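Local coordinates for putative GH105 family protein (Salmonella enterica subsp. enterica serovar Paratyphi A, PDB 3QWT) that is of unknown function but, as a possible member of glycoside hydrolase family 105, probably hydrolyses unsaturated sugar units at the ends of oligosaccharides, at residues 166-171 and 200-205; 210-215 and 228-234; 287-291 and 354-359. All blocks are in the same frame, centred on the assembly; numbering follows the deposited sequence.

Contact 1: 166-171 and 200-205; sequences MWDDTL and LHVQNL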
loop_
_atom_site.group_PDB
_atom_site.type_symbol
_atom_site.label_atom_id
_atom_site.label_comp_id
_atom_site.label_asym_id
_atom_site.label_seq_id
_atom_site.Cartn_x
_atom_site.Cartn_y
_atom_site.Cartn_z
HETATM N N MSE A 166 -37.583 6.852 18.162
HETATM C CA MSE A 166 -36.949 6.366 16.931
HETATM C C MSE A 166 -38.012 5.686 16.057
HETATM O O MSE A 166 -38.807 4.884 16.553
HETATM C CB MSE A 166 -35.819 5.384 17.253
HETATM C CG MSE A 166 -34.626 6.010 17.976
HETATM SE SE MSE A 166 -33.133 4.796 18.420
HETATM C CE MSE A 166 -32.478 4.332 16.617
ATOM N N TRP A 167 -38.045 6.012 14.768
ATOM C CA TRP A 167 -39.041 5.408 13.871
ATOM C C TRP A 167 -38.387 4.667 12.714
ATOM O O TRP A 167 -37.275 5.016 12.300
ATOM C CB TRP A 167 -39.958 6.479 13.256
ATOM C CG TRP A 167 -40.742 7.311 14.216
ATOM C CD1 TRP A 167 -40.531 7.447 15.551
ATOM C CD2 TRP A 167 -41.869 8.134 13.900
ATOM N NE1 TRP A 167 -41.456 8.309 16.088
ATOM C CE2 TRP A 167 -42.285 8.750 15.094
ATOM C CE3 TRP A 167 -42.565 8.409 12.721
ATOM C CZ2 TRP A 167 -43.380 9.623 15.152
ATOM C CZ3 TRP A 167 -43.646 9.285 12.773
ATOM C CH2 TRP A 167 -44.045 9.875 13.985
ATOM N N ASP A 168 -39.098 3.683 12.158
ATOM C CA ASP A 168 -38.689 3.078 10.886
ATOM C C ASP A 168 -38.276 4.138 9.844
ATOM O O ASP A 168 -37.234 4.030 9.218
ATOM C CB ASP A 168 -39.840 2.279 10.279
ATOM C CG ASP A 168 -40.421 1.232 11.240
ATOM O OD1 ASP A 168 -39.824 0.951 12.297
ATOM O OD2 ASP A 168 -41.485 0.679 10.926
ATOM N N ASP A 169 -39.146 5.128 9.659
ATOM C CA ASP A 169 -39.079 6.081 8.567
ATOM C C ASP A 169 -37.714 6.802 8.538
ATOM O O ASP A 169 -37.226 7.212 7.485
ATOM C CB ASP A 169 -40.236 7.100 8.684
ATOM C CG ASP A 169 -41.633 6.421 8.837
ATOM O OD1 ASP A 169 -42.498 6.569 7.937
ATOM O OD2 ASP A 169 -41.872 5.743 9.860
ATOM N N THR A 170 -37.103 6.955 9.701
ATOM C CA THR A 170 -35.815 7.613 9.777
ATOM C C THR A 170 -34.841 6.932 8.836
ATOM O O THR A 170 -34.006 7.595 8.258
ATOM C CB THR A 170 -35.269 7.597 11.200
ATOM O OG1 THR A 170 -36.197 8.266 12.057
ATOM C CG2 THR A 170 -33.921 8.289 11.281
ATOM N N LEU A 171 -34.957 5.617 8.652
ATOM C CA LEU A 171 -33.937 4.943 7.844
ATOM C C LEU A 171 -33.961 5.416 6.396
ATOM O O LEU A 171 -32.916 5.477 5.747
ATOM C CB LEU A 171 -34.005 3.409 7.955
ATOM C CG LEU A 171 -33.495 2.872 9.304
ATOM C CD1 LEU A 171 -34.015 1.475 9.587
ATOM C CD2 LEU A 171 -31.965 2.901 9.384
ATOM N N LEU A 200 -28.652 0.259 15.565
ATOM C CA LEU A 200 -29.440 0.685 16.718
ATOM C C LEU A 200 -30.918 0.600 16.389
ATOM O O LEU A 200 -31.722 0.202 17.242
ATOM C CB LEU A 200 -29.089 2.111 17.167
ATOM C CG LEU A 200 -29.654 2.452 18.549
ATOM C CD1 LEU A 200 -29.073 1.507 19.595
ATOM C CD2 LEU A 200 -29.373 3.896 18.941
ATOM N N HIS A 201 -31.281 0.992 15.164
ATOM C CA HIS A 201 -32.672 0.915 14.749
ATOM C C HIS A 201 -33.142 -0.548 14.798
ATOM O O HIS A 201 -34.190 -0.835 15.373
ATOM C CB HIS A 201 -32.910 1.538 13.377
ATOM C CG HIS A 201 -33.074 3.030 13.415
ATOM N ND1 HIS A 201 -32.018 3.888 13.634
ATOM C CD2 HIS A 201 -34.176 3.807 13.305
ATOM C CE1 HIS A 201 -32.462 5.134 13.640
ATOM N NE2 HIS A 201 -33.769 5.114 13.453
ATOM N N VAL A 202 -32.354 -1.455 14.216
ATOM C CA VAL A 202 -32.654 -2.874 14.270
ATOM C C VAL A 202 -32.878 -3.296 15.717
ATOM O O VAL A 202 -33.918 -3.860 16.038
ATOM C CB VAL A 202 -31.551 -3.740 13.618
ATOM C CG1 VAL A 202 -31.764 -5.236 13.922
ATOM C CG2 VAL A 202 -31.537 -3.521 12.124
ATOM N N GLN A 203 -31.918 -2.999 16.589
ATOM C CA GLN A 203 -32.047 -3.319 18.013
ATOM C C GLN A 203 -33.421 -2.941 18.593
ATOM O O GLN A 203 -34.018 -3.705 19.345
ATOM C CB GLN A 203 -30.943 -2.625 18.811
ATOM C CG GLN A 203 -31.011 -2.847 20.325
ATOM C CD GLN A 203 -29.760 -2.321 21.037
ATOM O OE1 GLN A 203 -28.627 -2.676 20.677
ATOM N NE2 GLN A 203 -29.959 -1.464 22.041
ATOM N N ASN A 204 -33.921 -1.767 18.225
ATOM C CA ASN A 204 -35.084 -1.186 18.884
ATOM C C ASN A 204 -36.413 -1.430 18.178
ATOM O O ASN A 204 -37.471 -1.356 18.805
ATOM C CB ASN A 204 -34.898 0.330 19.089
ATOM C CG ASN A 204 -33.903 0.663 20.195
ATOM O OD1 ASN A 204 -33.653 -0.140 21.099
ATOM N ND2 ASN A 204 -33.339 1.867 20.130
ATOM N N LEU A 205 -36.367 -1.718 16.883
ATOM C CA LEU A 205 -37.597 -1.746 16.095
ATOM C C LEU A 205 -37.937 -3.117 15.513
ATOM O O LEU A 205 -39.107 -3.438 15.340
ATOM C CB LEU A 205 -37.553 -0.688 15.000
ATOM C CG LEU A 205 -37.516 0.743 15.547
ATOM C CD1 LEU A 205 -36.978 1.733 14.507
ATOM C CD2 LEU A 205 -38.898 1.192 16.060
HETATM O O HOH W 1 -35.294 7.341 14.200
#
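H201 offers the flat group round which this contact is built, and M166 and L171 press on its two faces. M166, a selenomethionine, runs straight as far as its selenium and then bends at the last torsion (chi3 66°), which turns the CE methyl back over one face of the imidazole. The SE atom stands farther out, 3.9 Å from L200 CD2 and 3.4 Å from N204 ND2; that amide nitrogen has its hydrogen bond to Y219. A methionine-type chain, long and unbranched, can touch the ring, L200 and N204 at once, with selenium replacing sulfur here. On the opposite face L171 runs antiparallel to the imidazole, its CG 4.1 Å from H201 CG.

The rim of the ring is polar. W167 O lies at its edge, in plane, 3.5 Å from H201 CD2. H201 NE2 reaches a water at 2.8 Å, and the same water accepts from W167 N and bonds T170 OG1, which also pairs with H155. H201 ND1 is held by Q197 O one turn earlier in its helix, so both ring nitrogens are engaged and the ring's rotation is fixed. Beside the turn, L205 packs its methyls on backbone atoms, CD1 3.7 Å from W167 C and CD2 near M166 O.

The type I turn W167 to T170 carries the chain from strand 165-167 into helix 170-184. Helices 170-184 and 188-205 follow each other as a hairpin, the start of the first beside the end of the second, consistent with the alpha-hairpins of an alpha/alpha toroid.

Contact 2: 210-215 and 228-234; sequences TGLWFH and ARWARGN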
loop_
_atom_site.group_PDB
_atom_site.type_symbol
_atom_site.label_atom_id
_atom_site.label_comp_id
_atom_site.label_asym_id
_atom_site.label_seq_id
_atom_site.Cartn_x
_atom_site.Cartn_y
_atom_site.Cartn_z
ATOM N N THR A 210 -41.392 -12.152 14.775
ATOM C CA THR A 210 -42.062 -12.320 13.486
ATOM C C THR A 210 -41.179 -12.036 12.284
ATOM O O THR A 210 -41.499 -12.438 11.177
ATOM C CB THR A 210 -43.287 -11.396 13.370
ATOM O OG1 THR A 210 -42.853 -10.028 13.354
ATOM C CG2 THR A 210 -44.215 -11.602 14.537
ATOM N N GLY A 211 -40.076 -11.327 12.488
ATOM C CA GLY A 211 -39.231 -10.938 11.376
ATOM C C GLY A 211 -39.652 -9.597 10.807
ATOM O O GLY A 211 -38.884 -8.927 10.106
ATOM N N LEU A 212 -40.878 -9.193 11.114
ATOM C CA LEU A 212 -41.350 -7.879 10.702
ATOM C C LEU A 212 -40.889 -6.831 11.724
ATOM O O LEU A 212 -40.291 -7.181 12.744
ATOM C CB LEU A 212 -42.878 -7.883 10.546
ATOM C CG LEU A 212 -43.377 -8.914 9.527
ATOM C CD1 LEU A 212 -44.906 -9.140 9.605
ATOM C CD2 LEU A 212 -42.943 -8.543 8.105
ATOM N N TRP A 213 -41.183 -5.559 11.464
ATOM C CA TRP A 213 -40.731 -4.471 12.329
ATOM C C TRP A 213 -41.861 -3.695 13.008
ATOM O O TRP A 213 -42.954 -3.555 12.461
ATOM C CB TRP A 213 -39.913 -3.470 11.518
ATOM C CG TRP A 213 -38.516 -3.901 11.220
ATOM C CD1 TRP A 213 -38.110 -5.108 10.748
ATOM C CD2 TRP A 213 -37.340 -3.092 11.330
ATOM N NE1 TRP A 213 -36.737 -5.114 10.578
ATOM C CE2 TRP A 213 -36.247 -3.886 10.926
ATOM C CE3 TRP A 213 -37.105 -1.777 11.749
ATOM C CZ2 TRP A 213 -34.933 -3.403 10.922
ATOM C CZ3 TRP A 213 -35.806 -1.294 11.743
ATOM C CH2 TRP A 213 -34.729 -2.112 11.337
ATOM N N PHE A 214 -41.577 -3.159 14.189
ATOM C CA PHE A 214 -42.496 -2.238 14.826
ATOM C C PHE A 214 -42.311 -0.826 14.282
ATOM O O PHE A 214 -41.196 -0.420 13.936
ATOM C CB PHE A 214 -42.298 -2.262 16.337
ATOM C CG PHE A 214 -42.638 -3.586 16.957
ATOM C CD1 PHE A 214 -43.927 -4.078 16.884
ATOM C CD2 PHE A 214 -41.668 -4.347 17.583
ATOM C CE1 PHE A 214 -44.245 -5.320 17.449
ATOM C CE2 PHE A 214 -41.985 -5.582 18.145
ATOM C CZ PHE A 214 -43.273 -6.064 18.074
ATOM N N HIS A 215 -43.391 -0.068 14.223
ATOM C CA HIS A 215 -43.293 1.281 13.679
ATOM C C HIS A 215 -42.335 2.166 14.483
ATOM O O HIS A 215 -41.413 2.761 13.917
ATOM C CB HIS A 215 -44.667 1.955 13.558
ATOM C CG HIS A 215 -44.610 3.299 12.906
ATOM N ND1 HIS A 215 -45.601 4.246 13.056
ATOM C CD2 HIS A 215 -43.673 3.853 12.100
ATOM C CE1 HIS A 215 -45.274 5.329 12.370
ATOM N NE2 HIS A 215 -44.112 5.115 11.780
ATOM N N ALA A 228 -47.195 -1.691 16.579
ATOM C CA ALA A 228 -47.791 -1.795 15.256
ATOM C C ALA A 228 -46.829 -2.358 14.217
ATOM O O ALA A 228 -45.717 -1.859 14.031
ATOM C CB ALA A 228 -48.326 -0.428 14.807
ATOM N N ARG A 229 -47.253 -3.414 13.539
ATOM C CA ARG A 229 -46.444 -3.946 12.465
ATOM C C ARG A 229 -46.965 -3.301 11.195
ATOM O O ARG A 229 -47.658 -3.919 10.385
ATOM C CB ARG A 229 -46.478 -5.476 12.443
ATOM C CG ARG A 229 -45.931 -6.060 13.732
ATOM C CD ARG A 229 -45.939 -7.586 13.754
ATOM N NE ARG A 229 -45.364 -8.087 14.999
ATOM C CZ ARG A 229 -46.080 -8.379 16.083
ATOM N NH1 ARG A 229 -47.389 -8.227 16.064
ATOM N NH2 ARG A 229 -45.491 -8.822 17.187
ATOM N N TRP A 230 -46.621 -2.029 11.049
ATOM C CA TRP A 230 -47.233 -1.178 10.037
ATOM C C TRP A 230 -46.579 -1.378 8.678
ATOM O O TRP A 230 -45.358 -1.450 8.567
ATOM C CB TRP A 230 -47.170 0.278 10.487
ATOM C CG TRP A 230 -47.665 1.267 9.493
ATOM C CD1 TRP A 230 -48.882 1.277 8.899
ATOM C CD2 TRP A 230 -46.968 2.427 9.008
ATOM N NE1 TRP A 230 -48.984 2.354 8.056
ATOM C CE2 TRP A 230 -47.826 3.081 8.108
ATOM C CE3 TRP A 230 -45.697 2.966 9.241
ATOM C CZ2 TRP A 230 -47.463 4.249 7.434
ATOM C CZ3 TRP A 230 -45.330 4.139 8.568
ATOM C CH2 TRP A 230 -46.208 4.760 7.675
ATOM N N ALA A 231 -47.407 -1.480 7.647
ATOM C CA ALA A 231 -46.929 -1.832 6.313
ATOM C C ALA A 231 -45.926 -0.833 5.728
ATOM O O ALA A 231 -44.763 -1.175 5.499
ATOM C CB ALA A 231 -48.108 -2.027 5.360
ATOM N N ARG A 232 -46.365 0.390 5.462
ATOM C CA ARG A 232 -45.468 1.354 4.828
ATOM C C ARG A 232 -44.106 1.436 5.551
ATOM O O ARG A 232 -43.054 1.423 4.912
ATOM C CB ARG A 232 -46.124 2.734 4.650
ATOM C CG ARG A 232 -45.137 3.750 4.032
ATOM C CD ARG A 232 -45.802 4.784 3.128
ATOM N NE ARG A 232 -46.665 5.696 3.871
ATOM C CZ ARG A 232 -47.987 5.727 3.759
ATOM N NH1 ARG A 232 -48.688 6.586 4.477
ATOM N NH2 ARG A 232 -48.605 4.907 2.920
ATOM N N GLY A 233 -44.133 1.484 6.880
ATOM C CA GLY A 233 -42.918 1.575 7.666
ATOM C C GLY A 233 -41.946 0.446 7.377
ATOM O O GLY A 233 -40.738 0.674 7.199
ATOM N N ASN A 234 -42.477 -0.777 7.346
ATOM C CA ASN A 234 -41.681 -1.962 7.041
ATOM C C ASN A 234 -41.082 -1.884 5.646
ATOM O O ASN A 234 -39.939 -2.308 5.395
ATOM C CB ASN A 234 -42.553 -3.215 7.148
ATOM C CG ASN A 234 -42.617 -3.744 8.554
ATOM O OD1 ASN A 234 -41.847 -4.642 8.937
ATOM N ND2 ASN A 234 -43.522 -3.180 9.351
#
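W213 and N234 make the polar centre of this contact, where one side-chain amide pairs with both backbone polar groups of a single residue. N234 OD1 accepts from W213 N at 2.8 Å, in the carbonyl plane and on a lone pair, while N234 ND2 donates to W213 O at 3.2 Å. The other hydrogen of ND2 goes to W230 O at 2.6 Å, in the amide plane and nearly straight, so both amide hydrogens are used. Asparagine suits this place because it carries donor and acceptor side by side. A second link is purely backbone: H215 N gives its hydrogen to A228 O at 2.9 Å. Two CA-H...O contacts, from R229 CA to W213 O and from F214 CA to A228 O, accompany this close approach of the two segments.

The aromatic part is H215 with W230. Both have CG anti to the backbone N (chi1 -176° and 175°), and the two side chains run side by side; the indole edge meets the imidazole face, with W230 CE3 3.6 Å above its centre and the planes at 51°. G233, lacking a side chain, lets the indole lie against the first helical turn. H215 is further held by D169 and Y354, at opposite ring nitrogens.

The charged part is R229, whose extended chain carries its guanidinium between T210 CG2 on one face and F214 CE1 on the other, with F214 CZ 3.6 Å from R229 NH2. D207 and D286 form salt bridges with it. D207 also bonds T210 OG1, which accepts from L212 N in an ST turn.

Chemically, the backbone N and O of W213 are satisfied by a helix side chain, the charge of R229 is probably balanced by D207 and D286, and the loop is thereby fixed on the start of helix 231-248.

Contact 3: 287-291 and 354-359; sequences DPHSY and YRHIPL
R355 stretches from CG to NE with an anti torsion (chi3 178°), which carries its guanidinium from the end of helix 351-355 across to D287. The D287 carboxylate swings out to meet it, with CG anti to the backbone N (chi1 -175°), while Y291 has its CG between backbone N and carbonyl carbon (chi1 56°), carrying the ring toward residues 354-359. The arginine's grip is side-on and falls on one oxygen: R355 NE donates to D287 OD2 at 3.0 Å and R355 NH2 to the same atom at 3.2 Å. OD2 lies in the guanidinium plane, and the carboxylate plane stands steeply to it. R355 NH1 has a second acid in D352.

Farther along, Y291 OH reaches the backbone of I357, making a weak hydrogen bond to I357 O at 2.7 Å. L359 lies along the ring, pointing back the other way, CG over one face and CD2 3.5 Å from Y291 CE1. Tyrosine suits this place, offering a greasy face to the leucine and a hydroxyl to the carbonyl.

An ion pair and a tyrosine thus tie the loop 287-291 to the end of helix 351-355 and the segment after it; D287 and D352 probably balance the arginine's charge and fix the orientation of its guanidinium.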
loop_
_atom_site.group_PDB
_atom_site.type_symbol
_atom_site.label_atom_id
_atom_site.label_comp_id
_atom_site.label_asym_id
_atom_site.label_seq_id
_atom_site.Cartn_x
_atom_site.Cartn_y
_atom_site.Cartn_z
ATOM N N ASP A 287 -52.861 -8.128 10.348
ATOM C CA ASP A 287 -54.302 -7.953 10.527
ATOM C C ASP A 287 -55.018 -8.065 9.172
ATOM O O ASP A 287 -55.204 -7.073 8.474
ATOM C CB ASP A 287 -54.602 -6.600 11.193
ATOM C CG ASP A 287 -56.082 -6.415 11.515
ATOM O OD1 ASP A 287 -56.904 -7.202 10.996
ATOM O OD2 ASP A 287 -56.426 -5.479 12.277
ATOM N N PRO A 288 -55.433 -9.283 8.808
ATOM C CA PRO A 288 -56.034 -9.590 7.509
ATOM C C PRO A 288 -57.290 -8.772 7.272
ATOM O O PRO A 288 -57.835 -8.801 6.173
ATOM C CB PRO A 288 -56.443 -11.053 7.657
ATOM C CG PRO A 288 -55.632 -11.571 8.780
ATOM C CD PRO A 288 -55.483 -10.433 9.718
ATOM N N HIS A 289 -57.756 -8.057 8.286
ATOM C CA HIS A 289 -58.942 -7.233 8.101
ATOM C C HIS A 289 -58.626 -5.744 7.919
ATOM O O HIS A 289 -59.550 -4.944 7.723
ATOM C CB HIS A 289 -59.959 -7.460 9.233
ATOM C CG HIS A 289 -59.694 -6.657 10.472
ATOM N ND1 HIS A 289 -59.467 -5.297 10.449
ATOM C CD2 HIS A 289 -59.640 -7.023 11.776
ATOM C CE1 HIS A 289 -59.272 -4.862 11.682
ATOM N NE2 HIS A 289 -59.373 -5.890 12.506
ATOM N N SER A 290 -57.339 -5.373 7.987
ATOM C CA SER A 290 -56.928 -4.005 7.687
ATOM C C SER A 290 -57.190 -3.849 6.228
ATOM O O SER A 290 -57.178 -4.836 5.501
ATOM C CB SER A 290 -55.418 -3.773 7.870
ATOM O OG SER A 290 -54.845 -4.654 8.801
ATOM N N TYR A 291 -57.391 -2.621 5.775
ATOM C CA TYR A 291 -57.418 -2.412 4.343
ATOM C C TYR A 291 -56.038 -2.725 3.758
ATOM O O TYR A 291 -55.018 -2.631 4.443
ATOM C CB TYR A 291 -57.909 -1.006 3.966
ATOM C CG TYR A 291 -57.176 0.191 4.559
ATOM C CD1 TYR A 291 -55.976 0.639 4.018
ATOM C CD2 TYR A 291 -57.724 0.919 5.615
ATOM C CE1 TYR A 291 -55.323 1.758 4.531
ATOM C CE2 TYR A 291 -57.079 2.037 6.138
ATOM C CZ TYR A 291 -55.879 2.448 5.591
ATOM O OH TYR A 291 -55.231 3.547 6.099
ATOM N N TYR A 354 -53.954 3.091 13.243
ATOM C CA TYR A 354 -53.413 2.725 11.943
ATOM C C TYR A 354 -54.513 2.289 11.001
ATOM O O TYR A 354 -54.416 2.490 9.790
ATOM C CB TYR A 354 -52.372 1.614 12.097
ATOM C CG TYR A 354 -51.125 2.112 12.770
ATOM C CD1 TYR A 354 -50.112 2.717 12.035
ATOM C CD2 TYR A 354 -50.976 2.024 14.143
ATOM C CE1 TYR A 354 -48.978 3.196 12.650
ATOM C CE2 TYR A 354 -49.852 2.505 14.771
ATOM C CZ TYR A 354 -48.851 3.086 14.019
ATOM O OH TYR A 354 -47.725 3.565 14.636
ATOM N N ARG A 355 -55.560 1.704 11.573
ATOM C CA ARG A 355 -56.662 1.165 10.792
ATOM C C ARG A 355 -57.470 2.247 10.082
ATOM O O ARG A 355 -57.969 2.016 8.985
ATOM C CB ARG A 355 -57.577 0.302 11.667
ATOM C CG ARG A 355 -56.912 -0.976 12.174
ATOM C CD ARG A 355 -57.805 -1.713 13.168
ATOM N NE ARG A 355 -57.202 -2.963 13.635
ATOM C CZ ARG A 355 -56.944 -3.243 14.913
ATOM N NH1 ARG A 355 -57.232 -2.361 15.864
ATOM N NH2 ARG A 355 -56.395 -4.408 15.241
ATOM N N HIS A 356 -57.569 3.426 10.688
ATOM C CA HIS A 356 -58.425 4.473 10.141
ATOM C C HIS A 356 -57.701 5.664 9.480
ATOM O O HIS A 356 -58.256 6.754 9.383
ATOM C CB HIS A 356 -59.412 4.958 11.208
ATOM C CG HIS A 356 -60.154 3.847 11.880
ATOM N ND1 HIS A 356 -60.066 3.602 13.233
ATOM C CD2 HIS A 356 -60.985 2.900 11.381
ATOM C CE1 HIS A 356 -60.813 2.557 13.541
ATOM N NE2 HIS A 356 -61.382 2.113 12.435
ATOM N N ILE A 357 -56.472 5.453 9.018
ATOM C CA ILE A 357 -55.775 6.473 8.239
ATOM C C ILE A 357 -56.495 6.712 6.905
ATOM O O ILE A 357 -56.807 5.766 6.193
ATOM C CB ILE A 357 -54.304 6.059 7.948
ATOM C CG1 ILE A 357 -53.525 5.882 9.250
ATOM C CG2 ILE A 357 -53.617 7.074 7.050
ATOM C CD1 ILE A 357 -53.260 7.169 9.978
ATOM N N PRO A 358 -56.742 7.983 6.553
ATOM C CA PRO A 358 -57.402 8.312 5.282
ATOM C C PRO A 358 -56.607 7.869 4.050
ATOM O O PRO A 358 -55.361 7.889 4.057
ATOM C CB PRO A 358 -57.460 9.839 5.306
ATOM C CG PRO A 358 -57.247 10.223 6.720
ATOM C CD PRO A 358 -56.384 9.190 7.317
ATOM N N LEU A 359 -57.330 7.496 2.997
ATOM C CA LEU A 359 -56.717 7.112 1.729
ATOM C C LEU A 359 -56.667 8.283 0.748
ATOM O O LEU A 359 -57.627 9.044 0.639
ATOM C CB LEU A 359 -57.486 5.946 1.116
ATOM C CG LEU A 359 -57.550 4.703 1.999
ATOM C CD1 LEU A 359 -58.637 3.748 1.540
ATOM C CD2 LEU A 359 -56.200 4.004 2.039
#

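Overall arrangement
The three contacts follow one another along the chain without interleaving, and all lie within the family 88 range. Contacts 1 and 2 have centres about 11 Å apart and touch directly: L205 O meets F214 N, and strand 165-167 pairs with strand 216-218, which directly follows 210-215. Centres of contacts 2 and 3 are about 14 Å apart, and A228 and W230 touch Y354; those of contacts 1 and 3 are about 22 Å apart, nearest atoms about 7 Å. H215 bridges all three, bonded to D169 and Y354. Contacts 1 and 2 are buried at similar depth; contact 3 is partly buried, about 20 Å from the chain's centre.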